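Local coordinates for SusD homolog (Bacteroides thetaiotaomicron, PDB 3SGH), which probably binds glycans at the outer membrane as a SusD-like lipoprotein, helping a partner transporter take them up, at residues Asn19-Val27 / Leu80-Val91. Residues are numbered along the deposited sequence; the frame is centred on the assembly and turned at random. Where two conformers were deposited one is given.
Sequences NLLSTMFNV and LYGYIYPSFFLV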
ATOM      1  N   ASN A  19       1.569 -16.388  20.986  1.00 31.68           N
ATOM      2  CA  ASN A  19       0.787 -17.113  20.002  1.00 31.17           C
ATOM      3  C   ASN A  19      -0.397 -16.305  19.433  1.00 30.01           C
ATOM      4  O   ASN A  19      -0.796 -16.522  18.285  1.00 28.21           O
ATOM      5  CB  ASN A  19       0.305 -18.457  20.562  1.00 32.66           C
ATOM      6  CG  ASN A  19       1.463 -19.433  20.882  1.00 36.16           C
ATOM      7  OD1 ASN A  19       2.650 -19.044  21.046  1.00 42.50           O
ATOM      8  ND2 ASN A  19       1.112 -20.700  21.007  1.00 39.46           N
ATOM      9  N   LEU A  20      -0.929 -15.340  20.198  1.00 28.62           N
ATOM     10  CA  LEU A  20      -2.005 -14.487  19.666  1.00 27.65           C
ATOM     11  C   LEU A  20      -1.458 -13.508  18.609  1.00 25.62           C
ATOM     12  O   LEU A  20      -2.213 -13.030  17.778  1.00 25.54           O
ATOM     13  CB  LEU A  20      -2.697 -13.706  20.777  1.00 28.65           C
ATOM     14  CG  LEU A  20      -3.399 -14.607  21.815  1.00 31.39           C
ATOM     15  CD1 LEU A  20      -3.439 -13.878  23.143  1.00 35.32           C
ATOM     16  CD2 LEU A  20      -4.762 -15.022  21.267  1.00 32.74           C
ATOM     17  N   LEU A  21      -0.147 -13.226  18.637  1.00 23.88           N
ATOM     18  CA  LEU A  21       0.452 -12.359  17.617  1.00 22.26           C
ATOM     19  C   LEU A  21       0.331 -12.989  16.252  1.00 21.83           C
ATOM     20  O   LEU A  21       0.179 -12.276  15.280  1.00 19.78           O
ATOM     21  CB  LEU A  21       1.936 -12.117  17.882  1.00 23.04           C
ATOM     22  CG  LEU A  21       2.399 -11.191  18.974  1.00 24.55           C
ATOM     23  CD1 LEU A  21       3.929 -11.242  18.905  1.00 21.20           C
ATOM     24  CD2 LEU A  21       1.870  -9.760  18.792  1.00 21.74           C
ATOM     25  N   SER A  22       0.382 -14.316  16.160  1.00 22.42           N
ATOM     26  CA  SER A  22       0.427 -14.952  14.828  1.00 22.69           C
ATOM     27  C   SER A  22      -0.764 -14.592  13.963  1.00 21.89           C
ATOM     28  O   SER A  22      -0.605 -14.361  12.758  1.00 21.51           O
ATOM     29  CB  SER A  22       0.535 -16.492  14.928  1.00 24.10           C
ATOM     30  OG  SER A  22       1.761 -16.813  15.577  1.00 28.07           O
ATOM     31  N   THR A  23      -1.971 -14.567  14.510  1.00 20.41           N
ATOM     32  CA  THR A  23      -3.138 -14.160  13.736  0.50 20.07           C
ATOM     33  C   THR A  23      -3.046 -12.699  13.341  1.00 19.59           C
ATOM     34  O   THR A  23      -3.346 -12.335  12.216  1.00 19.22           O
ATOM     35  CB  THR A  23      -4.425 -14.281  14.533  0.50 20.65           C
ATOM     36  OG1 THR A  23      -4.329 -15.402  15.420  0.50 22.14           O
ATOM     37  CG2 THR A  23      -5.609 -14.407  13.587  0.50 16.11           C
HETATM   38  N   MSE A  24      -2.638 -11.870  14.305  1.00 18.00           N
HETATM   39  CA  MSE A  24      -2.573 -10.416  14.087  1.00 16.94           C
HETATM   40  C   MSE A  24      -1.639 -10.116  12.926  1.00 16.56           C
HETATM   41  O   MSE A  24      -1.883  -9.205  12.118  1.00 15.70           O
HETATM   42  CB  MSE A  24      -2.092  -9.656  15.338  1.00 16.98           C
HETATM   43  CG  MSE A  24      -2.958  -9.859  16.559  1.00 19.21           C
HETATM   44 SE   MSE A  24      -2.280  -8.895  18.064  0.75 15.52          SE
HETATM   45  CE  MSE A  24      -2.720  -7.163  17.405  1.00 16.68           C
ATOM     46  N   PHE A  25      -0.575 -10.915  12.825  1.00 15.66           N
ATOM     47  CA  PHE A  25       0.445 -10.681  11.822  1.00 16.41           C
ATOM     48  C   PHE A  25      -0.062 -10.796  10.382  1.00 16.20           C
ATOM     49  O   PHE A  25       0.634 -10.360   9.430  1.00 16.44           O
ATOM     50  CB  PHE A  25       1.588 -11.682  11.951  1.00 15.92           C
ATOM     51  CG  PHE A  25       2.563 -11.459  13.098  1.00 16.30           C
ATOM     52  CD1 PHE A  25       2.696 -10.264  13.791  1.00 16.44           C
ATOM     53  CD2 PHE A  25       3.417 -12.493  13.419  1.00 16.93           C
ATOM     54  CE1 PHE A  25       3.661 -10.128  14.792  1.00 16.80           C
ATOM     55  CE2 PHE A  25       4.371 -12.363  14.427  1.00 18.99           C
ATOM     56  CZ  PHE A  25       4.478 -11.218  15.112  1.00 17.72           C
ATOM     57  N   ASN A  26      -1.234 -11.408  10.182  1.00 15.36           N
ATOM     58  CA  ASN A  26      -1.792 -11.452   8.820  1.00 14.60           C
ATOM     59  C   ASN A  26      -2.074 -10.061   8.216  1.00 15.43           C
ATOM     60  O   ASN A  26      -2.165  -9.940   7.006  1.00 15.36           O
ATOM     61  CB  ASN A  26      -3.052 -12.280   8.810  1.00 15.11           C
ATOM     62  CG  ASN A  26      -2.735 -13.769   8.895  1.00 15.22           C
ATOM     63  OD1 ASN A  26      -2.296 -14.353   7.900  1.00 16.32           O
ATOM     64  ND2 ASN A  26      -2.849 -14.345  10.089  1.00 17.47           N
ATOM     65  N   VAL A  27      -2.167  -9.004   9.029  1.00 13.45           N
ATOM     66  CA  VAL A  27      -2.323  -7.674   8.439  1.00 13.43           C
ATOM     67  C   VAL A  27      -1.131  -7.182   7.627  1.00 14.03           C
ATOM     68  O   VAL A  27      -1.294  -6.286   6.816  1.00 14.23           O
ATOM     69  CB  VAL A  27      -2.706  -6.581   9.438  1.00 13.38           C
ATOM     70  CG1 VAL A  27      -4.039  -6.954  10.170  1.00 14.72           C
ATOM     71  CG2 VAL A  27      -1.551  -6.260  10.417  1.00 13.20           C
ATOM     72  N   LEU A  80      -9.391  -6.787   8.377  1.00 16.07           N
ATOM     73  CA  LEU A  80      -8.390  -6.173   9.216  1.00 17.06           C
ATOM     74  C   LEU A  80      -8.836  -6.186  10.687  1.00 18.32           C
ATOM     75  O   LEU A  80      -8.050  -6.541  11.554  1.00 17.57           O
ATOM     76  CB  LEU A  80      -8.110  -4.734   8.778  1.00 16.31           C
ATOM     77  CG  LEU A  80      -7.495  -4.671   7.356  1.00 15.82           C
ATOM     78  CD1 LEU A  80      -7.290  -3.218   6.914  1.00 18.38           C
ATOM     79  CD2 LEU A  80      -6.134  -5.467   7.293  1.00 14.77           C
ATOM     80  N   TYR A  81     -10.080  -5.778  10.962  1.00 19.05           N
ATOM     81  CA  TYR A  81     -10.621  -5.950  12.301  1.00 20.73           C
ATOM     82  C   TYR A  81     -10.553  -7.383  12.793  1.00 20.11           C
ATOM     83  O   TYR A  81     -10.226  -7.619  13.942  1.00 19.20           O
ATOM     84  CB  TYR A  81     -12.062  -5.465  12.406  1.00 21.13           C
ATOM     85  CG  TYR A  81     -12.188  -4.136  13.078  1.00 26.25           C
ATOM     86  CD1 TYR A  81     -11.792  -2.969  12.461  1.00 30.11           C
ATOM     87  CD2 TYR A  81     -12.772  -4.062  14.333  1.00 31.58           C
ATOM     88  CE1 TYR A  81     -11.909  -1.735  13.121  1.00 35.02           C
ATOM     89  CE2 TYR A  81     -12.922  -2.873  14.983  1.00 36.92           C
ATOM     90  CZ  TYR A  81     -12.483  -1.709  14.390  1.00 37.23           C
ATOM     91  OH  TYR A  81     -12.660  -0.537  15.087  1.00 41.22           O
ATOM     92  N   GLY A  82     -10.849  -8.345  11.932  1.00 20.19           N
ATOM     93  CA  GLY A  82     -10.804  -9.736  12.325  1.00 20.45           C
ATOM     94  C   GLY A  82      -9.441 -10.205  12.795  1.00 20.08           C
ATOM     95  O   GLY A  82      -9.326 -11.010  13.745  1.00 19.59           O
ATOM     96  N   TYR A  83      -8.387  -9.723  12.145  1.00 17.98           N
ATOM     97  CA  TYR A  83      -7.050 -10.137  12.552  1.00 17.82           C
ATOM     98  C   TYR A  83      -6.591  -9.426  13.848  1.00 17.69           C
ATOM     99  O   TYR A  83      -5.949 -10.040  14.696  1.00 17.58           O
ATOM    100  CB  TYR A  83      -6.031  -9.895  11.425  1.00 16.03           C
ATOM    101  CG  TYR A  83      -6.169 -10.809  10.240  1.00 16.98           C
ATOM    102  CD1 TYR A  83      -6.348 -12.179  10.403  1.00 15.89           C
ATOM    103  CD2 TYR A  83      -6.017 -10.310   8.943  1.00 15.32           C
ATOM    104  CE1 TYR A  83      -6.471 -13.009   9.324  1.00 16.01           C
ATOM    105  CE2 TYR A  83      -6.108 -11.134   7.855  1.00 17.14           C
ATOM    106  CZ  TYR A  83      -6.336 -12.482   8.035  1.00 16.15           C
ATOM    107  OH  TYR A  83      -6.421 -13.309   6.941  1.00 18.71           O
ATOM    108  N   ILE A  84      -6.920  -8.144  13.994  1.00 16.36           N
ATOM    109  CA  ILE A  84      -6.377  -7.353  15.077  1.00 17.41           C
ATOM    110  C   ILE A  84      -7.127  -7.576  16.384  1.00 17.68           C
ATOM    111  O   ILE A  84      -6.507  -7.612  17.449  1.00 18.80           O
ATOM    112  CB  ILE A  84      -6.362  -5.843  14.717  1.00 16.74           C
ATOM    113  CG1 ILE A  84      -5.425  -5.623  13.497  1.00 16.60           C
ATOM    114  CG2 ILE A  84      -5.970  -4.998  15.935  1.00 17.83           C
ATOM    115  CD1 ILE A  84      -3.950  -6.171  13.689  1.00 18.08           C
ATOM    116  N   TYR A  85      -8.449  -7.740  16.304  1.00 18.85           N
ATOM    117  CA  TYR A  85      -9.258  -7.877  17.536  1.00 20.48           C
ATOM    118  C   TYR A  85     -10.000  -9.200  17.537  1.00 21.60           C
ATOM    119  O   TYR A  85     -10.462  -9.613  16.471  1.00 22.12           O
ATOM    120  CB  TYR A  85     -10.256  -6.732  17.633  1.00 21.37           C
ATOM    121  CG  TYR A  85      -9.671  -5.362  17.542  1.00 20.85           C
ATOM    122  CD1 TYR A  85      -9.048  -4.758  18.646  1.00 21.92           C
ATOM    123  CD2 TYR A  85      -9.789  -4.617  16.380  1.00 20.49           C
ATOM    124  CE1 TYR A  85      -8.524  -3.475  18.551  1.00 23.29           C
ATOM    125  CE2 TYR A  85      -9.265  -3.307  16.306  1.00 19.14           C
ATOM    126  CZ  TYR A  85      -8.648  -2.767  17.386  1.00 22.25           C
ATOM    127  OH  TYR A  85      -8.110  -1.509  17.273  1.00 26.32           O
ATOM    128  N   PRO A  86     -10.154  -9.854  18.719  1.00 22.38           N
ATOM    129  CA  PRO A  86      -9.778  -9.371  20.063  1.00 22.62           C
ATOM    130  C   PRO A  86      -8.328  -9.612  20.472  1.00 22.42           C
ATOM    131  O   PRO A  86      -7.960  -9.307  21.590  1.00 23.17           O
ATOM    132  CB  PRO A  86     -10.752 -10.149  20.992  1.00 23.41           C
ATOM    133  CG  PRO A  86     -10.949 -11.448  20.298  1.00 24.23           C
ATOM    134  CD  PRO A  86     -10.998 -11.081  18.811  1.00 24.17           C
ATOM    135  N   SER A  87      -7.496 -10.149  19.597  1.00 21.71           N
ATOM    136  CA  SER A  87      -6.151 -10.528  20.026  1.00 21.43           C
ATOM    137  C   SER A  87      -5.383  -9.371  20.643  1.00 20.06           C
ATOM    138  O   SER A  87      -4.662  -9.601  21.591  1.00 20.48           O
ATOM    139  CB  SER A  87      -5.354 -11.146  18.887  1.00 21.26           C
ATOM    140  OG  SER A  87      -5.999 -12.334  18.468  1.00 25.26           O
ATOM    141  N   PHE A  88      -5.531  -8.151  20.111  1.00 18.68           N
ATOM    142  CA  PHE A  88      -4.816  -7.016  20.669  1.00 19.07           C
ATOM    143  C   PHE A  88      -5.088  -6.868  22.182  1.00 20.25           C
ATOM    144  O   PHE A  88      -4.156  -6.682  23.005  1.00 20.62           O
ATOM    145  CB  PHE A  88      -5.154  -5.665  20.002  1.00 18.95           C
ATOM    146  CG  PHE A  88      -4.486  -4.555  20.682  1.00 17.68           C
ATOM    147  CD1 PHE A  88      -3.136  -4.408  20.550  1.00 17.08           C
ATOM    148  CD2 PHE A  88      -5.166  -3.731  21.561  1.00 19.16           C
ATOM    149  CE1 PHE A  88      -2.463  -3.428  21.245  1.00 18.75           C
ATOM    150  CE2 PHE A  88      -4.519  -2.762  22.261  1.00 19.09           C
ATOM    151  CZ  PHE A  88      -3.152  -2.609  22.114  1.00 20.30           C
ATOM    152  N   PHE A  89      -6.363  -6.940  22.557  1.00 20.83           N
ATOM    153  CA  PHE A  89      -6.728  -6.743  23.966  1.00 22.31           C
ATOM    154  C   PHE A  89      -6.356  -7.920  24.831  1.00 22.51           C
ATOM    155  O   PHE A  89      -5.954  -7.752  25.977  1.00 22.71           O
ATOM    156  CB  PHE A  89      -8.207  -6.426  24.133  1.00 22.70           C
ATOM    157  CG  PHE A  89      -8.577  -5.095  23.561  1.00 25.76           C
ATOM    158  CD1 PHE A  89      -7.987  -3.943  24.041  1.00 27.14           C
ATOM    159  CD2 PHE A  89      -9.491  -4.986  22.533  1.00 28.94           C
ATOM    160  CE1 PHE A  89      -8.309  -2.694  23.516  1.00 29.01           C
ATOM    161  CE2 PHE A  89      -9.826  -3.732  22.021  1.00 27.79           C
ATOM    162  CZ  PHE A  89      -9.233  -2.607  22.496  1.00 29.02           C
ATOM    163  N   LEU A  90      -6.450  -9.111  24.274  1.00 22.58           N
ATOM    164  CA  LEU A  90      -5.980 -10.295  24.970  1.00 22.72           C
ATOM    165  C   LEU A  90      -4.478 -10.213  25.262  1.00 22.54           C
ATOM    166  O   LEU A  90      -4.043 -10.568  26.373  1.00 22.81           O
ATOM    167  CB  LEU A  90      -6.302 -11.547  24.145  1.00 22.40           C
ATOM    168  CG  LEU A  90      -7.786 -11.915  24.040  1.00 25.00           C
ATOM    169  CD1 LEU A  90      -7.947 -13.062  23.021  1.00 25.14           C
ATOM    170  CD2 LEU A  90      -8.398 -12.339  25.369  1.00 24.94           C
ATOM    171  N   VAL A  91      -3.693  -9.713  24.305  1.00 21.51           N
ATOM    172  CA  VAL A  91      -2.255  -9.540  24.522  1.00 21.56           C
ATOM    173  C   VAL A  91      -2.011  -8.446  25.545  1.00 21.65           C
ATOM    174  O   VAL A  91      -1.189  -8.585  26.450  1.00 21.73           O
ATOM    175  CB  VAL A  91      -1.468  -9.233  23.233  1.00 20.64           C
ATOM    176  CG1 VAL A  91      -0.019  -8.867  23.550  1.00 19.65           C
ATOM    177  CG2 VAL A  91      -1.545 -10.453  22.251  1.00 19.74           C
TER
HETATM  178  O   HOH W   1      -3.881 -13.592   5.562  1.00 15.08           O
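Tyr83 lays one face of its ring over the side chain of Asn26, whose CB sits 3.3 Å from the ring centroid and only 8° off the normal, a CH-pi contact. The Asn26 amide, at a shallow angle to the ring, folds back along its own chain: ND2 donates to Thr23 O (3.0 Å), which also accepts from Asn26 N on the same face of its carbonyl plane. Asparagine suits the place because its short side chain sets CB on the ring while the amide beyond serves polar partners; OD1 takes a hydrogen from a water that also bonds Tyr83 OH. Tyrosine supplies both flat face and hydroxyl, and a leucine here would probably leave Asn26 CB without its aromatic cover and the water without its phenolic partner. In this alpha-alpha superhelix of the SusD/RagB family, helix 17-24 lies nearly antiparallel to helix 75-84, at 170° between the short segments, and its earlier turn faces helix 87-95, which follows the cis Tyr85-Pro86 peptide. Selenomethionine Met24 spans that break: its long, flexible chain bends at the last torsion (chi3 71°), bringing CE within 3.9 Å of Phe88 CB and beside Ile84 CD1. Met24 CG packs on Ser87 CB at 3.6 Å, where a small serine fits; the backbones come nearest at Met24 and Tyr83, with a CA-H...O contact from Met24 CA to Tyr83 O (3.5 Å). Branched Leu20 lays CD1 against Leu90 CB and its stem atom CB against Val91 CG2, both at 3.8 Å, with CD2 near Ser87 OG. Toward the other end, compact Val27 uses CG1 to touch Ile84 CD1 (3.6 Å), Tyr83 CB and Leu80 CD2.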